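Local coordinates for Trp Repressor Binding Protein (Bacillus subtilis, PDB 1RLI), which probably acts as an NAD(P)H-dependent, FMN-containing oxidoreductase of the SsuE family, at the interface of chains A and B. Residues are numbered along the deposited sequence; one frame, centred on the assembly and turned at random. Chains: chain A/B, Trp Repressor Binding Protein.

The interface of chains A and B. Residues chain A 83-84, 126; chain B 94, 97-98, 101, 141-142, 145-146.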
loop_
_atom_site.group_PDB
_atom_site.type_symbol
_atom_site.label_atom_id
_atom_site.label_comp_id
_atom_site.label_asym_id
_atom_site.label_seq_id
_atom_site.Cartn_x
_atom_site.Cartn_y
_atom_site.Cartn_z
ATOM N N TRP A 83 2.029 -10.418 12.386
ATOM C CA TRP A 83 3.043 -10.034 11.420
ATOM C C TRP A 83 2.468 -9.255 10.249
ATOM O O TRP A 83 2.770 -9.529 9.083
ATOM C CB TRP A 83 3.823 -11.282 10.952
ATOM C CG TRP A 83 4.628 -11.839 12.094
ATOM C CD1 TRP A 83 4.221 -12.764 13.016
ATOM C CD2 TRP A 83 5.906 -11.381 12.526
ATOM N NE1 TRP A 83 5.170 -12.897 14.001
ATOM C CE2 TRP A 83 6.216 -12.060 13.723
ATOM C CE3 TRP A 83 6.820 -10.449 12.021
ATOM C CZ2 TRP A 83 7.405 -11.840 14.422
ATOM C CZ3 TRP A 83 7.995 -10.228 12.714
ATOM C CH2 TRP A 83 8.277 -10.923 13.902
ATOM N N PHE A 84 1.625 -8.288 10.603
ATOM C CA PHE A 84 1.004 -7.373 9.650
ATOM C C PHE A 84 0.144 -8.082 8.643
ATOM O O PHE A 84 -0.071 -7.583 7.542
ATOM C CB PHE A 84 2.119 -6.573 8.965
ATOM C CG PHE A 84 3.054 -5.951 9.945
ATOM C CD1 PHE A 84 2.678 -4.786 10.642
ATOM C CD2 PHE A 84 4.271 -6.562 10.250
ATOM C CE1 PHE A 84 3.495 -4.253 11.605
ATOM C CE2 PHE A 84 5.099 -6.033 11.230
ATOM C CZ PHE A 84 4.714 -4.881 11.904
ATOM N N ASP A 126 0.423 -3.444 17.169
ATOM C CA ASP A 126 1.518 -2.661 16.562
ATOM C C ASP A 126 0.994 -1.660 15.541
ATOM O O ASP A 126 1.037 -1.911 14.331
ATOM C CB ASP A 126 2.541 -3.603 15.907
ATOM C CG ASP A 126 3.801 -2.878 15.454
ATOM O OD1 ASP A 126 3.962 -1.673 15.753
ATOM O OD2 ASP A 126 4.647 -3.517 14.798
ATOM N N ILE B 94 7.051 -17.502 9.194
ATOM C CA ILE B 94 7.264 -16.170 9.756
ATOM C C ILE B 94 6.439 -15.958 11.048
ATOM O O ILE B 94 6.946 -15.372 12.013
ATOM C CB ILE B 94 6.953 -15.080 8.674
ATOM C CG1 ILE B 94 8.030 -15.169 7.578
ATOM C CG2 ILE B 94 6.935 -13.670 9.287
ATOM C CD1 ILE B 94 7.750 -14.293 6.329
ATOM N N TRP B 97 8.105 -16.776 14.219
ATOM C CA TRP B 97 9.182 -15.937 14.749
ATOM C C TRP B 97 8.709 -15.368 16.093
ATOM O O TRP B 97 9.513 -15.004 16.936
ATOM C CB TRP B 97 9.519 -14.781 13.795
ATOM C CG TRP B 97 10.264 -15.215 12.563
ATOM C CD1 TRP B 97 10.620 -16.490 12.221
ATOM C CD2 TRP B 97 10.685 -14.375 11.484
ATOM N NE1 TRP B 97 11.232 -16.493 10.988
ATOM C CE2 TRP B 97 11.278 -15.209 10.512
ATOM C CE3 TRP B 97 10.607 -12.999 11.242
ATOM C CZ2 TRP B 97 11.792 -14.715 9.302
ATOM C CZ3 TRP B 97 11.115 -12.497 10.038
ATOM C CH2 TRP B 97 11.703 -13.362 9.080
ATOM N N SER B 98 7.395 -15.269 16.288
ATOM C CA SER B 98 6.890 -14.759 17.561
ATOM C C SER B 98 7.353 -15.684 18.687
ATOM O O SER B 98 7.672 -15.222 19.785
ATOM C CB SER B 98 5.360 -14.678 17.554
ATOM O OG SER B 98 4.954 -13.545 16.798
ATOM N N LEU B 101 11.227 -15.431 19.238
ATOM C CA LEU B 101 11.606 -14.207 19.936
ATOM C C LEU B 101 11.486 -14.378 21.449
ATOM O O LEU B 101 11.934 -13.520 22.215
ATOM C CB LEU B 101 10.730 -13.045 19.467
ATOM C CG LEU B 101 11.116 -12.497 18.085
ATOM C CD1 LEU B 101 9.961 -11.697 17.498
ATOM C CD2 LEU B 101 12.347 -11.618 18.214
ATOM N N HIS B 141 6.932 -4.106 6.371
ATOM C CA HIS B 141 6.637 -3.957 7.804
ATOM C C HIS B 141 7.276 -5.078 8.612
ATOM O O HIS B 141 7.784 -4.846 9.703
ATOM C CB HIS B 141 5.122 -3.953 8.079
ATOM C CG HIS B 141 4.417 -2.717 7.603
ATOM N ND1 HIS B 141 4.884 -1.441 7.856
ATOM C CD2 HIS B 141 3.264 -2.563 6.910
ATOM C CE1 HIS B 141 4.051 -0.556 7.333
ATOM N NE2 HIS B 141 3.061 -1.213 6.753
ATOM N N ILE B 142 7.228 -6.296 8.089
ATOM C CA ILE B 142 7.832 -7.439 8.784
ATOM C C ILE B 142 9.335 -7.198 8.996
ATOM O O ILE B 142 9.853 -7.295 10.124
ATOM C CB ILE B 142 7.630 -8.740 7.957
ATOM C CG1 ILE B 142 6.139 -9.105 7.953
ATOM C CG2 ILE B 142 8.496 -9.883 8.529
ATOM C CD1 ILE B 142 5.812 -10.276 6.992
ATOM N N PHE B 145 10.168 -4.388 11.417
ATOM C CA PHE B 145 9.922 -4.760 12.807
ATOM C C PHE B 145 11.145 -5.488 13.376
ATOM O O PHE B 145 11.508 -5.305 14.545
ATOM C CB PHE B 145 8.677 -5.653 12.876
ATOM C CG PHE B 145 8.374 -6.172 14.264
ATOM C CD1 PHE B 145 7.622 -5.418 15.160
ATOM C CD2 PHE B 145 8.900 -7.392 14.686
ATOM C CE1 PHE B 145 7.400 -5.875 16.479
ATOM C CE2 PHE B 145 8.688 -7.857 15.993
ATOM C CZ PHE B 145 7.936 -7.093 16.888
ATOM N N MET B 146 11.774 -6.307 12.537
ATOM C CA MET B 146 12.940 -7.087 12.918
ATOM C C MET B 146 14.226 -6.282 12.762
ATOM O O MET B 146 15.293 -6.759 13.125
ATOM C CB MET B 146 13.035 -8.363 12.071
ATOM C CG MET B 146 11.897 -9.362 12.262
ATOM S SD MET B 146 11.746 -10.040 13.939
ATOM C CE MET B 146 13.194 -11.153 14.033
#
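This patch is part of a two-fold symmetric interface between two copies of the protein. A loop of chain A, carrying A:Trp83 and A:Phe84, packs against helices 88-95, 97-100 and 133-146 of chain B. A:Trp83 has 153 Å² of its surface hidden by the partner, more than any other residue given here. Its CG is anti to the carbonyl carbon, beside the backbone N.

A hydrogen bond ties the indole to chain B. The N-H at NE1 of A:Trp83 donates to the hydroxyl OG of B:Ser98 at 2.9 Å. The bond is moderately bent, 143° at the hydrogen, and the hydroxyl lies somewhat out of the indole plane. The backbone carbonyl O of B:Ile94 sits above one face of the same indole, toward its rim.

Aromatic packing makes a second set of contacts. The six-membered ring of A:Trp83 meets the B:Phe145 ring edge-to-face, with planes 83° apart. CZ3 of A:Trp83 comes 3.6 Å from CD2 of B:Phe145. The B:Phe145 ring is swung there with CG anti to the backbone N (chi1 176°). Its other side, at CD1, touches the carboxylate OD2 of A:Asp126 at 3.5 Å. B:His141 sets its CB, rather than the face of its imidazole, over the centre of the A:Phe84 ring, 3.4 Å from the centroid.

Apolar groups pack on other parts of the indole. The bent chain of B:Met146 brings SD to 3.6 Å from CH2 of A:Trp83. CB of B:Trp97 lies 3.7 Å from CZ2 of A:Trp83, with B:Leu101 CD1 nearby. The CG2 branches of B:Ile94 and B:Ile142 touch the pyrrole side and CE3, respectively. An alanine in place of A:Trp83 would lose the bond to B:Ser98 and the packing on B:Phe145 and B:Met146, and would probably weaken the subunit contact.

The aromatic loop of one subunit packs among the partner's helices. Its symmetry twin repeats the contact, which probably helps hold this pair together in the deposited assembly of four.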